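Local coordinates for protein glycosyl hydrolase family 26 (Bacteroides ovatus, PDB 4ZXO) that probably hydrolyses the beta-mannosidic linkages in the backbone of galactomannan as a family 26 glycoside hydrolase, a beta-mannanase of the gut bacterium's galactomannan-degrading system, at residues Lys78-Phe81 against Ala82-Arg85; Glu182-Lys185 against Thr186-Met190; Ile245-Leu248 against Asn249-Leu252. One frame throughout, in Å; residues are numbered along the deposited sequence.

How the contacts relate
Three local contacts mark three helices of one TIM barrel, in series along the chain. Contact 1 lies where the loop after strand 60-64 turns into helix 81-93; contact 2 lies early in helix 181-197, before strand 203-207; contact 3 belongs to helix 241-262, between strands 231-235 and 266-271. None touches another. Centres of contacts 1 and 2 are about 28 Å apart and those of contacts 2 and 3 about 27 Å, while contacts 1 and 3, about 34 Å between centres, sit on opposite sides of the chain's centre. Helix 132-147 is touched by F81, L84 and R85 of contact 1 and by M190 at the end of 186-190. The three contacts sample the barrel's helical layer.

Contact 1. Residues Lys78-Phe81 against Ala82-Arg85; sequences KVSF and AHLR
S80 and H83 meet through a capping hydrogen bond: the backbone N of H83 donates to S80 OG over 2.9 Å, with an N-H...O angle of 150°. The hydroxyl reaches that amide because OG sits between the backbone N and the carbonyl carbon of S80 (chi1 68°), which turns it forward over the first turn. The first i to i+4 bonds of the helix follow, L84 N to S80 O and R85 N to F81 O, each 2.9 Å long. A water also joins S80 and H83, accepting from S80 N and lying 2.8 Å from H83 ND1, in the plane of the imidazole at its edge.

S80 is thus the N-cap of helix 81-93, the helix that follows strand 60-64 in the TIM barrel, and its hydroxyl satisfies one of the amides that a helix start leaves without a carbonyl of the preceding turn.

Apolar contacts flank the cap. V79 CG1 touches L84 CD2 at 3.7 Å, N' against N4 of the capped helix: a hydrophobic staple, in which L84 lies roughly perpendicular to V79. The other branch of L84, CD1, approaches CD1 of the F81 ring at 4.0 Å; F81 and L84 extend together from the helix, and both also rest on F145 of helix 132-147. F81 further packs on I68 and N75.

R85 NE is hydrogen-bonded to S148 OG, and F81 O lies beyond one face of the R85 guanidinium, nearer its margin than its centre.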
# COMPACT_ATOMS: atom_id res chain seq x y z
N LYS A 78 -7.72 13.35 -8.16
CA LYS A 78 -7.83 13.99 -9.47
C LYS A 78 -6.83 13.43 -10.50
O LYS A 78 -6.44 14.13 -11.46
CB LYS A 78 -7.71 15.52 -9.35
CG LYS A 78 -8.76 16.07 -8.41
CD LYS A 78 -8.81 17.61 -8.48
CE LYS A 78 -9.84 18.17 -7.47
NZ LYS A 78 -9.96 19.66 -7.55
N VAL A 79 -6.45 12.15 -10.33
CA VAL A 79 -5.62 11.49 -11.33
C VAL A 79 -6.48 10.55 -12.15
O VAL A 79 -7.27 9.77 -11.58
CB VAL A 79 -4.49 10.66 -10.69
CG1 VAL A 79 -3.61 10.06 -11.78
CG2 VAL A 79 -3.62 11.57 -9.79
N SER A 80 -6.39 10.61 -13.49
CA SER A 80 -7.34 9.81 -14.25
C SER A 80 -7.00 8.32 -14.12
O SER A 80 -5.83 7.95 -13.99
CB SER A 80 -7.36 10.19 -15.74
OG SER A 80 -6.11 9.81 -16.37
N PHE A 81 -8.01 7.48 -14.20
CA PHE A 81 -7.77 6.05 -14.17
C PHE A 81 -6.98 5.63 -15.40
O PHE A 81 -6.18 4.69 -15.32
CB PHE A 81 -9.10 5.29 -14.05
CG PHE A 81 -9.78 5.56 -12.75
CD1 PHE A 81 -9.16 5.19 -11.56
CD2 PHE A 81 -10.99 6.26 -12.69
CE1 PHE A 81 -9.74 5.48 -10.34
CE2 PHE A 81 -11.57 6.59 -11.48
CZ PHE A 81 -10.94 6.19 -10.27
N ALA A 82 -7.17 6.29 -16.54
CA ALA A 82 -6.40 5.91 -17.71
C ALA A 82 -4.90 6.24 -17.49
O ALA A 82 -4.00 5.48 -17.93
CB ALA A 82 -6.93 6.60 -18.96
N HIS A 83 -4.62 7.34 -16.78
CA HIS A 83 -3.20 7.63 -16.41
C HIS A 83 -2.66 6.63 -15.40
O HIS A 83 -1.53 6.14 -15.57
CB HIS A 83 -3.03 9.03 -15.81
CG HIS A 83 -2.80 10.09 -16.85
ND1 HIS A 83 -3.27 11.38 -16.70
CD2 HIS A 83 -2.04 10.08 -17.99
CE1 HIS A 83 -2.84 12.12 -17.72
NE2 HIS A 83 -2.12 11.35 -18.53
N LEU A 84 -3.46 6.29 -14.38
CA LEU A 84 -3.00 5.27 -13.41
C LEU A 84 -2.63 3.99 -14.15
O LEU A 84 -1.59 3.35 -13.87
CB LEU A 84 -4.08 4.93 -12.38
CG LEU A 84 -4.40 6.08 -11.42
CD1 LEU A 84 -5.41 5.62 -10.36
CD2 LEU A 84 -3.12 6.56 -10.72
N ARG A 85 -3.47 3.57 -15.10
CA ARG A 85 -3.13 2.34 -15.83
C ARG A 85 -1.81 2.46 -16.59
O ARG A 85 -0.97 1.58 -16.55
CB ARG A 85 -4.24 1.95 -16.79
CG ARG A 85 -3.89 0.76 -17.63
CD ARG A 85 -5.03 0.48 -18.58
NE ARG A 85 -6.34 0.39 -17.94
CZ ARG A 85 -7.32 1.29 -18.03
NH1 ARG A 85 -7.14 2.39 -18.75
NH2 ARG A 85 -8.48 1.08 -17.38
O HOH W 1 -4.79 12.65 -14.68

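Contact 2. Residues Glu182-Lys185 against Thr186-Met190. With PO4 (phosphate ion), chain C.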
# COMPACT_ATOMS: atom_id res chain seq x y z
N GLU A 182 -16.58 -9.17 13.26
CA GLU A 182 -17.13 -10.07 12.27
C GLU A 182 -17.63 -9.32 11.05
O GLU A 182 -17.46 -9.82 9.93
CB GLU A 182 -18.27 -10.91 12.88
CG GLU A 182 -17.68 -12.04 13.72
CD GLU A 182 -16.55 -12.88 13.01
OE1 GLU A 182 -16.73 -13.36 11.86
OE2 GLU A 182 -15.45 -13.05 13.64
N GLN A 183 -18.26 -8.16 11.26
CA GLN A 183 -18.67 -7.35 10.14
C GLN A 183 -17.46 -6.93 9.28
O GLN A 183 -17.48 -6.99 8.04
CB GLN A 183 -19.40 -6.10 10.62
CG GLN A 183 -20.83 -6.43 11.08
CD GLN A 183 -21.51 -5.26 11.78
OE1 GLN A 183 -20.86 -4.40 12.39
NE2 GLN A 183 -22.82 -5.22 11.68
N TYR A 184 -16.39 -6.47 9.96
CA TYR A 184 -15.18 -6.07 9.25
C TYR A 184 -14.59 -7.25 8.44
O TYR A 184 -14.17 -7.10 7.27
CB TYR A 184 -14.15 -5.52 10.24
CG TYR A 184 -12.88 -5.11 9.55
CD1 TYR A 184 -12.74 -3.86 8.90
CD2 TYR A 184 -11.79 -6.00 9.52
CE1 TYR A 184 -11.54 -3.51 8.22
CE2 TYR A 184 -10.62 -5.65 8.85
CZ TYR A 184 -10.51 -4.40 8.24
OH TYR A 184 -9.34 -4.14 7.58
N LYS A 185 -14.52 -8.43 9.08
CA LYS A 185 -13.99 -9.60 8.35
C LYS A 185 -14.86 -9.90 7.17
O LYS A 185 -14.36 -10.35 6.16
CB LYS A 185 -13.88 -10.84 9.25
CG LYS A 185 -12.83 -10.69 10.35
CD LYS A 185 -12.84 -11.87 11.29
CE LYS A 185 -11.97 -11.58 12.45
NZ LYS A 185 -12.09 -12.73 13.47
N THR A 186 -16.18 -9.67 7.28
CA THR A 186 -17.08 -9.91 6.14
C THR A 186 -16.79 -8.96 4.98
O THR A 186 -16.89 -9.38 3.82
CB THR A 186 -18.54 -9.77 6.57
OG1 THR A 186 -18.77 -10.71 7.62
CG2 THR A 186 -19.50 -10.08 5.41
N LEU A 187 -16.37 -7.72 5.27
CA LEU A 187 -15.94 -6.83 4.17
C LEU A 187 -14.85 -7.47 3.35
O LEU A 187 -14.86 -7.46 2.14
CB LEU A 187 -15.38 -5.50 4.66
CG LEU A 187 -16.39 -4.45 5.09
CD1 LEU A 187 -15.64 -3.25 5.63
CD2 LEU A 187 -17.32 -4.12 3.93
N TRP A 188 -13.87 -8.02 4.05
CA TRP A 188 -12.79 -8.70 3.39
C TRP A 188 -13.25 -9.92 2.63
O TRP A 188 -12.83 -10.12 1.48
CB TRP A 188 -11.76 -9.13 4.41
CG TRP A 188 -10.75 -8.03 4.74
CD1 TRP A 188 -10.70 -7.25 5.87
CD2 TRP A 188 -9.65 -7.63 3.92
NE1 TRP A 188 -9.63 -6.40 5.80
CE2 TRP A 188 -8.94 -6.63 4.64
CE3 TRP A 188 -9.17 -8.04 2.66
CZ2 TRP A 188 -7.81 -6.00 4.12
CZ3 TRP A 188 -8.00 -7.42 2.16
CH2 TRP A 188 -7.34 -6.42 2.89
N ARG A 189 -14.14 -10.73 3.22
CA ARG A 189 -14.63 -11.87 2.49
C ARG A 189 -15.42 -11.50 1.24
O ARG A 189 -15.23 -12.12 0.17
CB ARG A 189 -15.47 -12.73 3.42
CG ARG A 189 -14.57 -13.45 4.45
CD ARG A 189 -15.24 -14.69 5.01
NE ARG A 189 -16.52 -14.32 5.59
CZ ARG A 189 -16.73 -13.91 6.85
NH1 ARG A 189 -17.97 -13.61 7.19
NH2 ARG A 189 -15.72 -13.85 7.75
N MET A 190 -16.27 -10.48 1.33
CA MET A 190 -16.97 -9.96 0.13
C MET A 190 -16.01 -9.49 -0.93
O MET A 190 -16.17 -9.75 -2.11
CB MET A 190 -17.90 -8.79 0.48
CG MET A 190 -19.11 -9.18 1.24
SD MET A 190 -19.89 -7.75 2.05
CE MET A 190 -20.23 -6.67 0.67
P PO4 C . -24.59 -2.06 13.84
O1 PO4 C . -23.75 -2.00 15.08
O2 PO4 C . -24.51 -3.43 13.27
O3 PO4 C . -26.08 -1.81 14.26
O4 PO4 C . -24.08 -0.97 12.96
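Across E182-K185 and T186-M190 the backbone runs as continuous alpha-helix, with amide-to-carbonyl bonds four residues apart, such as R189 N to K185 O at 3.0 Å, and a weak one from W188 N to Y184 O. W188 NE1 donates to Y184 OH at 2.9 Å (N-H...O 163°), the oxygen lying close to the indole plane. The rings form an offset edge-to-face pair, the indole edge directed at the tyrosine face, with planes at 72° and Y184 CE2 3.4 Å from W188 CD1. With CG anti to the backbone N, chi1 179° sends the Y184 ring outward with a lean toward the following turn, which brings OH beside the indole.

Y184 and W188 pack this helix of the TIM barrel against the segment following strand 159-162: Y184 OH is also bonded to W164 O, its ring stacks on H167, and W188 meets W164 edge-to-face. A phenylalanine in place of Y184 lacks the hydroxyl and would probably leave W188 NE1 and W164 O without their shared partner.

Polar side chains carry the other contacts. E182 O accepts twice: T186 OG1 reaches E182 O at 2.8 Å, and T186 N approaches from the opposite face of its plane. E182 OE2 forms a salt bridge with K185 NZ at 3.4 Å, its hydrogen bond weak; OE1 stands at the edge of the R189 guanidinium, 4.3 Å from NH2, beyond salt-bridge distance, so any attraction is only long-range. Q183 NE2 donates to phosphate O2 at 2.9 Å, an ion probably from the crystallisation liquor, while OE1 accepts from S180 N.

Contact 3. Residues Ile245-Leu248 against Asn249-Leu252; sequences IKQL and NKML
N249 turns its amide back on I245, one turn earlier in helix 241-262, the helix of the beta-alpha-beta crossover that links strands 231-235 and 266-271 of the TIM barrel. Both ND2, at 2.9 Å, and the backbone N of N249 donate to I245 O, arriving from opposite faces of its plane; the ND2 bond is bent, at 138°, and comes from above the carbonyl plane. ND2 also lies 3.6 Å from I245 CG2, while OD1 is bonded to Y293 OH, so both ends of the amide are held.

K250 extends alongside Q247. Through a bend at chi3 (83°) in the lysine and another at chi2 in the glutamine, K250 NZ donates to Q247 OE1 at 2.6 Å, in the carbonyl plane of the amide. The ammonium has further partners in a salt bridge to D214 and a hydrogen bond to M211 O; the carboxylate of D214 probably favours the protonated lysine.

M251 folds CG to 3.4 Å from Q247 O, and its side chain packs on M211 and T234. Last, L252 sets its CG 3.8 Å from L248 CD1.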
# COMPACT_ATOMS: atom_id res chain seq x y z
N ILE A 245 9.96 6.08 17.05
CA ILE A 245 10.93 4.99 17.15
C ILE A 245 10.35 3.87 18.01
O ILE A 245 10.43 2.72 17.63
CB ILE A 245 12.29 5.51 17.70
CG1 ILE A 245 12.96 6.33 16.59
CG2 ILE A 245 13.23 4.35 18.02
CD1 ILE A 245 14.11 7.16 17.08
N LYS A 246 9.73 4.21 19.14
CA LYS A 246 9.11 3.21 20.01
C LYS A 246 7.97 2.48 19.27
O LYS A 246 7.88 1.25 19.26
CB LYS A 246 8.58 3.87 21.31
CG LYS A 246 7.73 2.97 22.21
CD LYS A 246 7.53 3.55 23.65
CE LYS A 246 6.70 2.58 24.58
NZ LYS A 246 6.86 2.74 26.12
N GLN A 247 7.06 3.25 18.69
CA GLN A 247 5.89 2.65 18.10
C GLN A 247 6.18 1.91 16.82
O GLN A 247 5.56 0.84 16.57
CB GLN A 247 4.86 3.71 17.82
CG GLN A 247 4.28 4.31 19.11
CD GLN A 247 3.53 3.27 19.95
OE1 GLN A 247 2.93 2.35 19.40
NE2 GLN A 247 3.56 3.43 21.29
N LEU A 248 7.15 2.41 16.02
CA LEU A 248 7.51 1.65 14.82
C LEU A 248 8.23 0.36 15.20
O LEU A 248 7.95 -0.70 14.63
CB LEU A 248 8.38 2.50 13.88
CG LEU A 248 8.65 1.85 12.52
CD1 LEU A 248 7.32 1.44 11.75
CD2 LEU A 248 9.59 2.73 11.70
N ASN A 249 9.20 0.43 16.12
CA ASN A 249 9.77 -0.82 16.58
C ASN A 249 8.71 -1.78 17.11
O ASN A 249 8.77 -2.98 16.84
CB ASN A 249 10.82 -0.60 17.67
CG ASN A 249 12.20 -0.29 17.09
OD1 ASN A 249 12.82 -1.13 16.42
ND2 ASN A 249 12.66 0.91 17.31
N LYS A 250 7.77 -1.28 17.91
CA LYS A 250 6.72 -2.11 18.43
C LYS A 250 5.93 -2.77 17.29
O LYS A 250 5.70 -3.99 17.31
CB LYS A 250 5.77 -1.29 19.29
CG LYS A 250 4.67 -2.11 19.89
CD LYS A 250 3.53 -1.18 20.38
CE LYS A 250 2.62 -0.82 19.21
NZ LYS A 250 1.54 0.13 19.62
N MET A 251 5.49 -1.98 16.29
CA MET A 251 4.70 -2.60 15.23
C MET A 251 5.50 -3.53 14.35
O MET A 251 4.97 -4.56 13.94
CB MET A 251 4.06 -1.52 14.33
CG MET A 251 2.97 -0.72 15.00
SD MET A 251 1.73 -1.67 15.96
CE MET A 251 1.08 -2.74 14.65
N LEU A 252 6.76 -3.19 14.03
CA LEU A 252 7.50 -4.12 13.19
C LEU A 252 7.86 -5.41 13.94
O LEU A 252 7.95 -6.46 13.30
CB LEU A 252 8.77 -3.44 12.66
CG LEU A 252 8.41 -2.21 11.81
CD1 LEU A 252 9.71 -1.64 11.16
CD2 LEU A 252 7.32 -2.52 10.76